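Local coordinates for putative lipoprotein (Bacteroides ovatus, PDB 3OQQ) that is of unknown function but binds calcium ions in the crystal and is probably an extracellular lipoprotein built mainly of antiparallel beta structure, at residues L178-R183 with L193-D198; G266-L271 with N334-V339; G39-L42 with S46-L49. All coordinates share one frame; numbering follows the deposited sequence.

Contacts 1 and 2 share the six-stranded antiparallel sheet that contains strand 190-198, and their centres lie about 7 Å apart. Contact 1 packs one face of that strand against a strand of another sheet and is wholly buried and apolar. Contact 2 spans the two strands that flank it, joining over its other face through a phenylalanine at a partly exposed spot. A probable hydrogen bond from Gly194 N to Phe336 O (2.8 Å) ties the two together. Contact 3 lies in another part of the chain, near its N-terminal end, its centre about 28 Å from that of contact 1. It is buried but peripheral, and it alone adds a hydrogen bond between its segments to the hydrocarbon packing.

Contact 1: L178-R183 with L193-D198; sequences LTLDVR and LGVVLD
Leu193 meets two residues of strand 173-184, one with each of its methyls. CD1 slides past the Leu180 side chain, which runs the opposite way, and comes 3.9 Å from Leu180 CD1; CD2 sits 3.8 Å from Val182 CG2. Its CG takes the crowded position between backbone N and carbonyl carbon (chi1 67°), and its two methyls thereby divide between Leu180 and Val182. Gly194 follows and brings no side chain to the contact. At Val195 the chain faces strand 173-184 again: CG1 comes tip to tip with Leu178, 3.7 Å from its CD2, and more loosely reaches Leu180 CD1 at 4.5 Å.

The strand axes lie 9.1 Å apart, inclined at 153°, and no hydrogen bond passes between them. Each strand spends its backbone bonds in its own sheet, 178-182 with strands 150-161 and 298-307. This is face-to-face packing of two beta sheets, as in a sandwich core, with Phe335 also resting on Leu180 and Val195. With only aliphatic carbons meeting, cohesion between the two segments probably comes from burial and shape rather than from directed bonds.

Contact 2: G266-L271 with N334-V339; sequences GTVITL and NFFIKV
Phe336 turns the far end of its ring onto Thr270 and Val268, two residues that project from the same face of strand 266-272. The approach differs for each. Val268 crosses the phenylalanine side chain at about a right angle and brings CG1 to the ring edge, near its plane, 4.1 Å from Phe336 CZ. Thr270 comes obliquely, its methyl CG2 being 3.6 Å from Phe336 CZ and 3.9 Å from Phe336 CE2. The threonine thus meets the ring with carbon: CG2 stands anti to its carbonyl carbon, while OG1 occupies the other branch (chi1 58°).

The ring reaches this far because CG of Phe336 lies between its own backbone N and carbonyl carbon (chi1 64°), which swings it back over the intervening strand. There CZ passes 4.0 Å from Gly194 CA, where a side chain would project on this face. Asn334 O lies in the ring plane at another part of the edge, 3.6 Å from Phe336 CD1.

In the order of the sheet, strands 266-272 and 333-339 are next-but-one neighbours, their segments inclined at 46°, each pairing antiparallel with strand 190-198 between them. Farther out, His346 of strand 343-346 stacks on the Phe336 ring, and Thr258 of strand 253-263 packs against Thr270, extending the row of side chains across the sheet.

Contact 3: G39-L42 with S46-L49; sequences GDVL and SRTL
Arg47 reaches across to the backbone of Leu42, just beyond a G1 beta bulge in which Asp40 and Val41 both face Val23 and the chain turns a corner. Its NH1 donates to Leu42 O at 3.0 Å, with an N-H...O angle of 161°. The oxygen lies close to the guanidinium plane, at its edge. Val41 CG1 lies 3.8 Å from Arg47 NH1, the two side chains inclined to each other. The same methyl meets Leu49 tip to tip, an apolar contact 3.9 Å from Leu49 CD1. Since Arg47 CG stands anti to the backbone N (chi1 -175°) and the chain stays extended to NE, the side chain carries the guanidinium from the strand across to the turn.

Gln165 forms the next shell. Its OE1 accepts from both Arg47 NH1 and Leu42 N, and its NE2 donates to Asp40 O, so one amide grips the turn and the arginine together. Leu42 in turn packs on Pro112 and on Gln164, a ligand of a calcium ion about 6 Å from the Leu42 side chain.

Replacing Arg47 by an alanine here would probably leave Leu42 O without this donor, deprive Gln165 OE1 of one of its two, and open a gap beside Val41. Strand 46-54 itself is held through backbone bonds of Arg47 and Leu49 to strand 96-104. At the turn, NH1 approaches Leu42 O in the carbonyl plane on a lone pair, at a C=O...N angle of 133°, while Arg47 CD lies 3.2 Å from Leu42 O.

Contact 1: L178-R183 with L193-D198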
ATOM      1  N   LEU A 178      -5.897   0.380  -6.920  1.00 22.54           N
ATOM      2  CA  LEU A 178      -5.418  -0.192  -5.670  1.00 21.49           C
ATOM      3  C   LEU A 178      -5.642  -1.692  -5.610  1.00 23.58           C
ATOM      4  O   LEU A 178      -6.754  -2.159  -5.839  1.00 21.34           O
ATOM      5  CB  LEU A 178      -6.106   0.455  -4.451  1.00 21.55           C
ATOM      6  CG  LEU A 178      -5.928  -0.266  -3.084  1.00 26.28           C
ATOM      7  CD1 LEU A 178      -4.576  -0.004  -2.478  1.00 26.44           C
ATOM      8  CD2 LEU A 178      -6.995   0.116  -2.111  1.00 28.38           C
ATOM      9  N   THR A 179      -4.598  -2.442  -5.218  1.00 20.01           N
ATOM     10  CA  THR A 179      -4.760  -3.850  -4.915  1.00 18.45           C
ATOM     11  C   THR A 179      -4.382  -4.019  -3.483  1.00 21.45           C
ATOM     12  O   THR A 179      -3.501  -3.311  -2.990  1.00 20.97           O
ATOM     13  CB  THR A 179      -4.022  -4.825  -5.847  1.00 24.62           C
ATOM     14  OG1 THR A 179      -2.618  -4.598  -5.836  1.00 26.03           O
ATOM     15  CG2 THR A 179      -4.594  -4.853  -7.251  1.00 24.29           C
ATOM     16  N   LEU A 180      -5.095  -4.911  -2.798  1.00 17.97           N
ATOM     17  CA  LEU A 180      -4.861  -5.343  -1.419  1.00 17.66           C
ATOM     18  C   LEU A 180      -4.842  -6.854  -1.451  1.00 22.80           C
ATOM     19  O   LEU A 180      -5.858  -7.473  -1.836  1.00 21.71           O
ATOM     20  CB  LEU A 180      -5.953  -4.822  -0.460  1.00 17.05           C
ATOM     21  CG  LEU A 180      -6.154  -3.309  -0.325  1.00 20.62           C
ATOM     22  CD1 LEU A 180      -7.409  -3.014   0.455  1.00 20.12           C
ATOM     23  CD2 LEU A 180      -4.947  -2.635   0.327  1.00 19.82           C
ATOM     24  N   ASP A 181      -3.671  -7.447  -1.161  1.00 18.04           N
ATOM     25  CA  ASP A 181      -3.480  -8.903  -1.233  1.00 17.46           C
ATOM     26  C   ASP A 181      -3.190  -9.481   0.120  1.00 20.30           C
ATOM     27  O   ASP A 181      -2.184  -9.106   0.714  1.00 18.46           O
ATOM     28  CB  ASP A 181      -2.321  -9.250  -2.202  1.00 18.33           C
ATOM     29  CG  ASP A 181      -2.548  -8.759  -3.611  1.00 22.50           C
ATOM     30  OD1 ASP A 181      -3.742  -8.566  -3.996  1.00 20.45           O
ATOM     31  OD2 ASP A 181      -1.553  -8.519  -4.317  1.00 24.53           O
ATOM     32  N   VAL A 182      -4.038 -10.420   0.591  1.00 16.74           N
ATOM     33  CA  VAL A 182      -3.865 -11.068   1.898  1.00 15.19           C
ATOM     34  C   VAL A 182      -2.723 -12.079   1.837  1.00 20.45           C
ATOM     35  O   VAL A 182      -2.838 -13.122   1.193  1.00 20.71           O
ATOM     36  CB  VAL A 182      -5.151 -11.742   2.441  1.00 18.76           C
ATOM     37  CG1 VAL A 182      -4.929 -12.243   3.874  1.00 19.05           C
ATOM     38  CG2 VAL A 182      -6.339 -10.800   2.381  1.00 17.66           C
ATOM     39  N   ARG A 183      -1.663 -11.813   2.585  1.00 15.55           N
ATOM     40  CA  ARG A 183      -0.541 -12.720   2.625  1.00 15.73           C
ATOM     41  C   ARG A 183      -0.688 -13.688   3.807  1.00 19.43           C
ATOM     42  O   ARG A 183      -0.412 -14.868   3.651  1.00 19.94           O
ATOM     43  CB  ARG A 183       0.772 -11.902   2.638  1.00 16.00           C
ATOM     44  CG  ARG A 183       1.852 -12.404   3.526  1.00 35.21           C
ATOM     45  CD  ARG A 183       3.174 -12.541   2.831  1.00 38.35           C
ATOM     46  NE  ARG A 183       3.758 -11.338   2.222  1.00 31.80           N
ATOM     47  CZ  ARG A 183       4.725 -10.603   2.770  1.00 44.70           C
ATOM     48  NH1 ARG A 183       5.166 -10.877   4.004  1.00 23.51           N
ATOM     49  NH2 ARG A 183       5.270  -9.595   2.088  1.00 20.39           N
ATOM     50  N   LEU A 193      -9.490  -6.068   6.895  1.00 14.37           N
ATOM     51  CA  LEU A 193      -8.366  -5.202   6.562  1.00 13.63           C
ATOM     52  C   LEU A 193      -8.946  -4.093   5.695  1.00 19.97           C
ATOM     53  O   LEU A 193      -9.982  -4.280   5.059  1.00 20.47           O
ATOM     54  CB  LEU A 193      -7.169  -5.895   5.914  1.00 11.95           C
ATOM     55  CG  LEU A 193      -7.288  -6.499   4.517  1.00 15.27           C
ATOM     56  CD1 LEU A 193      -6.994  -5.484   3.446  1.00 15.94           C
ATOM     57  CD2 LEU A 193      -6.292  -7.611   4.363  1.00 14.45           C
ATOM     58  N   GLY A 194      -8.320  -2.941   5.696  1.00 16.44           N
ATOM     59  CA  GLY A 194      -8.831  -1.846   4.883  1.00 16.43           C
ATOM     60  C   GLY A 194      -7.893  -0.669   4.787  1.00 22.00           C
ATOM     61  O   GLY A 194      -6.781  -0.684   5.331  1.00 20.46           O
ATOM     62  N   VAL A 195      -8.368   0.379   4.124  1.00 19.43           N
ATOM     63  CA  VAL A 195      -7.582   1.590   3.955  1.00 18.81           C
ATOM     64  C   VAL A 195      -8.540   2.748   3.790  1.00 20.37           C
ATOM     65  O   VAL A 195      -9.615   2.604   3.230  1.00 18.23           O
ATOM     66  CB  VAL A 195      -6.554   1.498   2.753  1.00 22.07           C
ATOM     67  CG1 VAL A 195      -7.248   1.339   1.394  1.00 21.43           C
ATOM     68  CG2 VAL A 195      -5.583   2.689   2.730  1.00 22.05           C
ATOM     69  N   VAL A 196      -8.149   3.872   4.323  1.00 16.77           N
ATOM     70  CA  VAL A 196      -8.796   5.142   4.098  1.00 17.29           C
ATOM     71  C   VAL A 196      -7.880   5.866   3.119  1.00 23.35           C
ATOM     72  O   VAL A 196      -6.694   6.034   3.417  1.00 22.01           O
ATOM     73  CB  VAL A 196      -9.012   5.986   5.381  1.00 19.89           C
ATOM     74  CG1 VAL A 196      -9.575   7.352   5.016  1.00 20.90           C
ATOM     75  CG2 VAL A 196      -9.892   5.271   6.409  1.00 18.43           C
ATOM     76  N   LEU A 197      -8.410   6.271   1.958  1.00 21.29           N
ATOM     77  CA  LEU A 197      -7.673   7.080   0.996  1.00 20.41           C
ATOM     78  C   LEU A 197      -7.980   8.501   1.394  1.00 25.65           C
ATOM     79  O   LEU A 197      -8.953   9.107   0.926  1.00 25.53           O
ATOM     80  CB  LEU A 197      -8.083   6.769  -0.447  1.00 20.63           C
ATOM     81  CG  LEU A 197      -7.924   5.326  -0.904  1.00 23.36           C
ATOM     82  CD1 LEU A 197      -8.532   5.152  -2.245  1.00 22.89           C
ATOM     83  CD2 LEU A 197      -6.462   4.869  -0.864  1.00 19.90           C
ATOM     84  N   ASP A 198      -7.209   8.981   2.375  1.00 22.50           N
ATOM     85  CA  ASP A 198      -7.374  10.262   3.035  1.00 22.12           C
ATOM     86  C   ASP A 198      -7.375  11.430   2.037  1.00 26.08           C
ATOM     87  O   ASP A 198      -6.461  11.553   1.210  1.00 23.74           O
ATOM     88  CB  ASP A 198      -6.262  10.429   4.076  1.00 23.95           C
ATOM     89  CG  ASP A 198      -6.643  11.324   5.223  1.00 37.24           C
ATOM     90  OD1 ASP A 198      -6.950  12.498   4.973  1.00 38.00           O
ATOM     91  OD2 ASP A 198      -6.664  10.835   6.370  1.00 48.72           O
TER

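Contact 2: G266-L271 with N334-V339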
ATOM      1  N   GLY A 266     -12.468  10.650   3.362  1.00 23.11           N
ATOM      2  CA  GLY A 266     -12.060  10.176   2.046  1.00 23.27           C
ATOM      3  C   GLY A 266     -12.722   8.855   1.737  1.00 27.81           C
ATOM      4  O   GLY A 266     -13.721   8.517   2.380  1.00 29.24           O
ATOM      5  N   THR A 267     -12.188   8.108   0.743  1.00 21.53           N
ATOM      6  CA  THR A 267     -12.736   6.793   0.324  1.00 19.86           C
ATOM      7  C   THR A 267     -12.353   5.714   1.349  1.00 22.51           C
ATOM      8  O   THR A 267     -11.168   5.550   1.672  1.00 21.82           O
ATOM      9  CB  THR A 267     -12.260   6.444  -1.103  1.00 25.92           C
ATOM     10  OG1 THR A 267     -12.590   7.535  -1.962  1.00 35.56           O
ATOM     11  CG2 THR A 267     -12.902   5.151  -1.646  1.00 21.56           C
ATOM     12  N   VAL A 268     -13.343   4.983   1.870  1.00 20.24           N
ATOM     13  CA  VAL A 268     -13.039   3.937   2.869  1.00 19.68           C
ATOM     14  C   VAL A 268     -13.239   2.557   2.209  1.00 23.86           C
ATOM     15  O   VAL A 268     -14.342   2.235   1.778  1.00 23.00           O
ATOM     16  CB  VAL A 268     -13.855   4.102   4.179  1.00 22.71           C
ATOM     17  CG1 VAL A 268     -13.581   2.951   5.157  1.00 21.97           C
ATOM     18  CG2 VAL A 268     -13.581   5.464   4.826  1.00 22.11           C
ATOM     19  N   ILE A 269     -12.150   1.770   2.124  1.00 20.71           N
ATOM     20  CA  ILE A 269     -12.126   0.465   1.480  1.00 19.86           C
ATOM     21  C   ILE A 269     -11.916  -0.628   2.520  1.00 23.38           C
ATOM     22  O   ILE A 269     -10.940  -0.579   3.269  1.00 19.77           O
ATOM     23  CB  ILE A 269     -11.005   0.437   0.376  1.00 21.83           C
ATOM     24  CG1 ILE A 269     -11.294   1.524  -0.694  1.00 22.02           C
ATOM     25  CG2 ILE A 269     -10.886  -0.972  -0.287  1.00 19.03           C
ATOM     26  CD1 ILE A 269     -10.215   1.778  -1.701  1.00 16.55           C
ATOM     27  N   THR A 270     -12.814  -1.632   2.551  1.00 20.48           N
ATOM     28  CA  THR A 270     -12.638  -2.750   3.487  1.00 18.87           C
ATOM     29  C   THR A 270     -12.758  -4.105   2.777  1.00 21.48           C
ATOM     30  O   THR A 270     -13.624  -4.290   1.922  1.00 21.41           O
ATOM     31  CB  THR A 270     -13.617  -2.696   4.657  1.00 16.58           C
ATOM     32  OG1 THR A 270     -14.937  -2.703   4.141  1.00 19.94           O
ATOM     33  CG2 THR A 270     -13.401  -1.484   5.570  1.00 15.51           C
ATOM     34  N   LEU A 271     -11.890  -5.042   3.171  1.00 17.80           N
ATOM     35  CA  LEU A 271     -11.887  -6.424   2.751  1.00 16.68           C
ATOM     36  C   LEU A 271     -12.205  -7.265   3.971  1.00 21.86           C
ATOM     37  O   LEU A 271     -11.378  -7.391   4.880  1.00 22.23           O
ATOM     38  CB  LEU A 271     -10.540  -6.820   2.129  1.00 15.53           C
ATOM     39  CG  LEU A 271     -10.422  -8.309   1.721  1.00 16.96           C
ATOM     40  CD1 LEU A 271     -11.502  -8.705   0.671  1.00 15.56           C
ATOM     41  CD2 LEU A 271      -9.048  -8.606   1.211  1.00 13.02           C
ATOM     42  N   ASN A 334      -4.098   5.585   4.982  1.00 19.39           N
ATOM     43  CA  ASN A 334      -4.453   5.223   6.338  1.00 19.33           C
ATOM     44  C   ASN A 334      -4.974   3.775   6.395  1.00 21.00           C
ATOM     45  O   ASN A 334      -6.177   3.533   6.429  1.00 18.25           O
ATOM     46  CB  ASN A 334      -5.456   6.237   6.933  1.00 18.85           C
ATOM     47  CG  ASN A 334      -5.775   5.964   8.380  1.00 24.37           C
ATOM     48  OD1 ASN A 334      -5.209   5.072   8.994  1.00 15.96           O
ATOM     49  ND2 ASN A 334      -6.679   6.708   8.957  1.00 20.56           N
ATOM     50  N   PHE A 335      -4.032   2.831   6.439  1.00 17.87           N
ATOM     51  CA  PHE A 335      -4.305   1.403   6.538  1.00 16.47           C
ATOM     52  C   PHE A 335      -4.831   1.029   7.927  1.00 20.48           C
ATOM     53  O   PHE A 335      -4.482   1.664   8.923  1.00 20.18           O
ATOM     54  CB  PHE A 335      -3.025   0.593   6.233  1.00 16.48           C
ATOM     55  CG  PHE A 335      -2.597   0.738   4.798  1.00 16.28           C
ATOM     56  CD1 PHE A 335      -3.329   0.149   3.776  1.00 16.84           C
ATOM     57  CD2 PHE A 335      -1.465   1.466   4.466  1.00 18.12           C
ATOM     58  CE1 PHE A 335      -2.945   0.307   2.439  1.00 17.05           C
ATOM     59  CE2 PHE A 335      -1.054   1.576   3.129  1.00 19.62           C
ATOM     60  CZ  PHE A 335      -1.808   1.020   2.127  1.00 16.24           C
ATOM     61  N   PHE A 336      -5.664  -0.011   7.984  1.00 16.01           N
ATOM     62  CA  PHE A 336      -6.241  -0.464   9.252  1.00 14.44           C
ATOM     63  C   PHE A 336      -6.723  -1.892   9.144  1.00 17.38           C
ATOM     64  O   PHE A 336      -6.884  -2.425   8.040  1.00 14.95           O
ATOM     65  CB  PHE A 336      -7.432   0.451   9.711  1.00 14.98           C
ATOM     66  CG  PHE A 336      -8.669   0.489   8.829  1.00 15.95           C
ATOM     67  CD1 PHE A 336      -8.780   1.415   7.796  1.00 18.69           C
ATOM     68  CD2 PHE A 336      -9.737  -0.373   9.060  1.00 17.22           C
ATOM     69  CE1 PHE A 336      -9.925   1.468   6.999  1.00 19.76           C
ATOM     70  CE2 PHE A 336     -10.887  -0.317   8.267  1.00 20.32           C
ATOM     71  CZ  PHE A 336     -10.967   0.588   7.228  1.00 19.54           C
ATOM     72  N   ILE A 337      -7.004  -2.481  10.314  1.00 14.56           N
ATOM     73  CA  ILE A 337      -7.625  -3.776  10.447  1.00 14.58           C
ATOM     74  C   ILE A 337      -8.787  -3.685  11.449  1.00 21.41           C
ATOM     75  O   ILE A 337      -8.844  -2.757  12.272  1.00 20.79           O
ATOM     76  CB  ILE A 337      -6.653  -4.922  10.816  1.00 17.65           C
ATOM     77  CG1 ILE A 337      -5.962  -4.702  12.214  1.00 18.86           C
ATOM     78  CG2 ILE A 337      -5.663  -5.174   9.661  1.00 15.97           C
ATOM     79  CD1 ILE A 337      -5.593  -5.900  12.908  1.00 19.65           C
ATOM     80  N   LYS A 338      -9.722  -4.644  11.347  1.00 17.55           N
ATOM     81  CA  LYS A 338     -10.776  -4.834  12.330  1.00 17.78           C
ATOM     82  C   LYS A 338     -10.688  -6.242  12.878  1.00 21.62           C
ATOM     83  O   LYS A 338     -10.265  -7.178  12.187  1.00 20.01           O
ATOM     84  CB  LYS A 338     -12.187  -4.566  11.800  1.00 18.61           C
ATOM     85  CG  LYS A 338     -12.478  -3.134  11.447  1.00 19.34           C
ATOM     86  CD  LYS A 338     -13.975  -2.898  11.604  1.00 28.12           C
ATOM     87  CE  LYS A 338     -14.582  -2.340  10.370  1.00 39.68           C
ATOM     88  NZ  LYS A 338     -16.022  -2.028  10.587  1.00 37.62           N
ATOM     89  N   VAL A 339     -11.031  -6.370  14.152  1.00 19.74           N
ATOM     90  CA  VAL A 339     -11.051  -7.655  14.837  1.00 21.04           C
ATOM     91  C   VAL A 339     -12.481  -7.914  15.263  1.00 26.91           C
ATOM     92  O   VAL A 339     -13.281  -6.965  15.351  1.00 25.89           O
ATOM     93  CB  VAL A 339     -10.040  -7.724  16.015  1.00 25.23           C
ATOM     94  CG1 VAL A 339      -8.618  -7.402  15.537  1.00 24.65           C
ATOM     95  CG2 VAL A 339     -10.452  -6.811  17.160  1.00 24.68           C
TER

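Contact 3: G39-L42 with S46-L49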
ATOM      1  N   GLY A  39       6.083   5.812 -13.908  1.00 26.15           N
ATOM      2  CA  GLY A  39       6.098   5.200 -15.231  1.00 26.36           C
ATOM      3  C   GLY A  39       5.583   6.109 -16.322  1.00 30.99           C
ATOM      4  O   GLY A  39       4.851   7.067 -16.038  1.00 30.25           O
ATOM      5  N   ASP A  40       5.984   5.800 -17.588  1.00 27.84           N
ATOM      6  CA  ASP A  40       5.606   6.477 -18.838  1.00 28.53           C
ATOM      7  C   ASP A  40       5.669   8.022 -18.724  1.00 29.44           C
ATOM      8  O   ASP A  40       4.709   8.722 -19.050  1.00 27.31           O
ATOM      9  CB  ASP A  40       4.206   5.990 -19.304  1.00 31.38           C
ATOM     10  CG  ASP A  40       4.216   4.544 -19.788  1.00 41.32           C
ATOM     11  OD1 ASP A  40       5.191   4.150 -20.471  1.00 43.97           O
ATOM     12  OD2 ASP A  40       3.241   3.817 -19.509  1.00 44.44           O
ATOM     13  N   VAL A  41       6.836   8.526 -18.287  1.00 25.11           N
ATOM     14  CA  VAL A  41       7.141   9.941 -18.057  1.00 25.12           C
ATOM     15  C   VAL A  41       7.714  10.585 -19.298  1.00 31.27           C
ATOM     16  O   VAL A  41       8.708  10.102 -19.831  1.00 30.55           O
ATOM     17  CB  VAL A  41       8.155  10.063 -16.885  1.00 26.65           C
ATOM     18  CG1 VAL A  41       8.449  11.517 -16.532  1.00 25.79           C
ATOM     19  CG2 VAL A  41       7.669   9.294 -15.668  1.00 24.95           C
ATOM     20  N   LEU A  42       7.130  11.707 -19.721  1.00 29.56           N
ATOM     21  CA  LEU A  42       7.656  12.467 -20.850  1.00 30.39           C
ATOM     22  C   LEU A  42       8.731  13.421 -20.322  1.00 36.02           C
ATOM     23  O   LEU A  42       8.473  14.175 -19.377  1.00 36.38           O
ATOM     24  CB  LEU A  42       6.516  13.223 -21.566  1.00 30.34           C
ATOM     25  CG  LEU A  42       6.893  14.316 -22.565  1.00 35.32           C
ATOM     26  CD1 LEU A  42       7.611  13.745 -23.782  1.00 34.59           C
ATOM     27  CD2 LEU A  42       5.674  15.078 -22.991  1.00 37.44           C
ATOM     28  N   SER A  46      14.244  18.933 -19.701  1.00 49.90           N
ATOM     29  CA  SER A  46      14.448  18.452 -18.335  1.00 48.22           C
ATOM     30  C   SER A  46      13.109  18.437 -17.577  1.00 49.51           C
ATOM     31  O   SER A  46      12.170  19.126 -17.974  1.00 49.87           O
ATOM     32  CB  SER A  46      15.510  19.273 -17.605  1.00 51.96           C
ATOM     33  OG  SER A  46      14.991  20.490 -17.102  1.00 62.68           O
ATOM     34  N   ARG A  47      12.999  17.592 -16.540  1.00 42.93           N
ATOM     35  CA  ARG A  47      11.761  17.489 -15.770  1.00 41.10           C
ATOM     36  C   ARG A  47      12.059  17.121 -14.321  1.00 42.43           C
ATOM     37  O   ARG A  47      12.681  16.095 -14.062  1.00 39.90           O
ATOM     38  CB  ARG A  47      10.803  16.473 -16.401  1.00 38.67           C
ATOM     39  CG  ARG A  47       9.459  16.427 -15.699  1.00 44.01           C
ATOM     40  CD  ARG A  47       8.469  15.611 -16.474  1.00 38.21           C
ATOM     41  NE  ARG A  47       7.125  15.776 -15.930  1.00 34.59           N
ATOM     42  CZ  ARG A  47       6.043  15.181 -16.407  1.00 39.85           C
ATOM     43  NH1 ARG A  47       6.122  14.397 -17.474  1.00 30.48           N
ATOM     44  NH2 ARG A  47       4.870  15.373 -15.829  1.00 35.13           N
ATOM     45  N   THR A  48      11.582  17.963 -13.381  1.00 39.60           N
ATOM     46  CA  THR A  48      11.747  17.775 -11.944  1.00 38.50           C
ATOM     47  C   THR A  48      10.463  17.149 -11.393  1.00 40.12           C
ATOM     48  O   THR A  48       9.362  17.641 -11.648  1.00 39.06           O
ATOM     49  CB  THR A  48      12.154  19.096 -11.253  1.00 45.00           C
ATOM     50  OG1 THR A  48      13.424  19.493 -11.774  1.00 49.81           O
ATOM     51  CG2 THR A  48      12.283  18.960  -9.736  1.00 38.19           C
ATOM     52  N   LEU A  49      10.625  16.040 -10.659  1.00 35.30           N
ATOM     53  CA  LEU A  49       9.526  15.286 -10.052  1.00 33.97           C
ATOM     54  C   LEU A  49       9.765  14.997  -8.605  1.00 37.55           C
ATOM     55  O   LEU A  49      10.883  14.667  -8.207  1.00 38.09           O
ATOM     56  CB  LEU A  49       9.324  13.935 -10.758  1.00 32.85           C
ATOM     57  CG  LEU A  49       8.831  13.911 -12.201  1.00 36.96           C
ATOM     58  CD1 LEU A  49       8.905  12.505 -12.739  1.00 35.64           C
ATOM     59  CD2 LEU A  49       7.402  14.395 -12.302  1.00 39.80           C
TER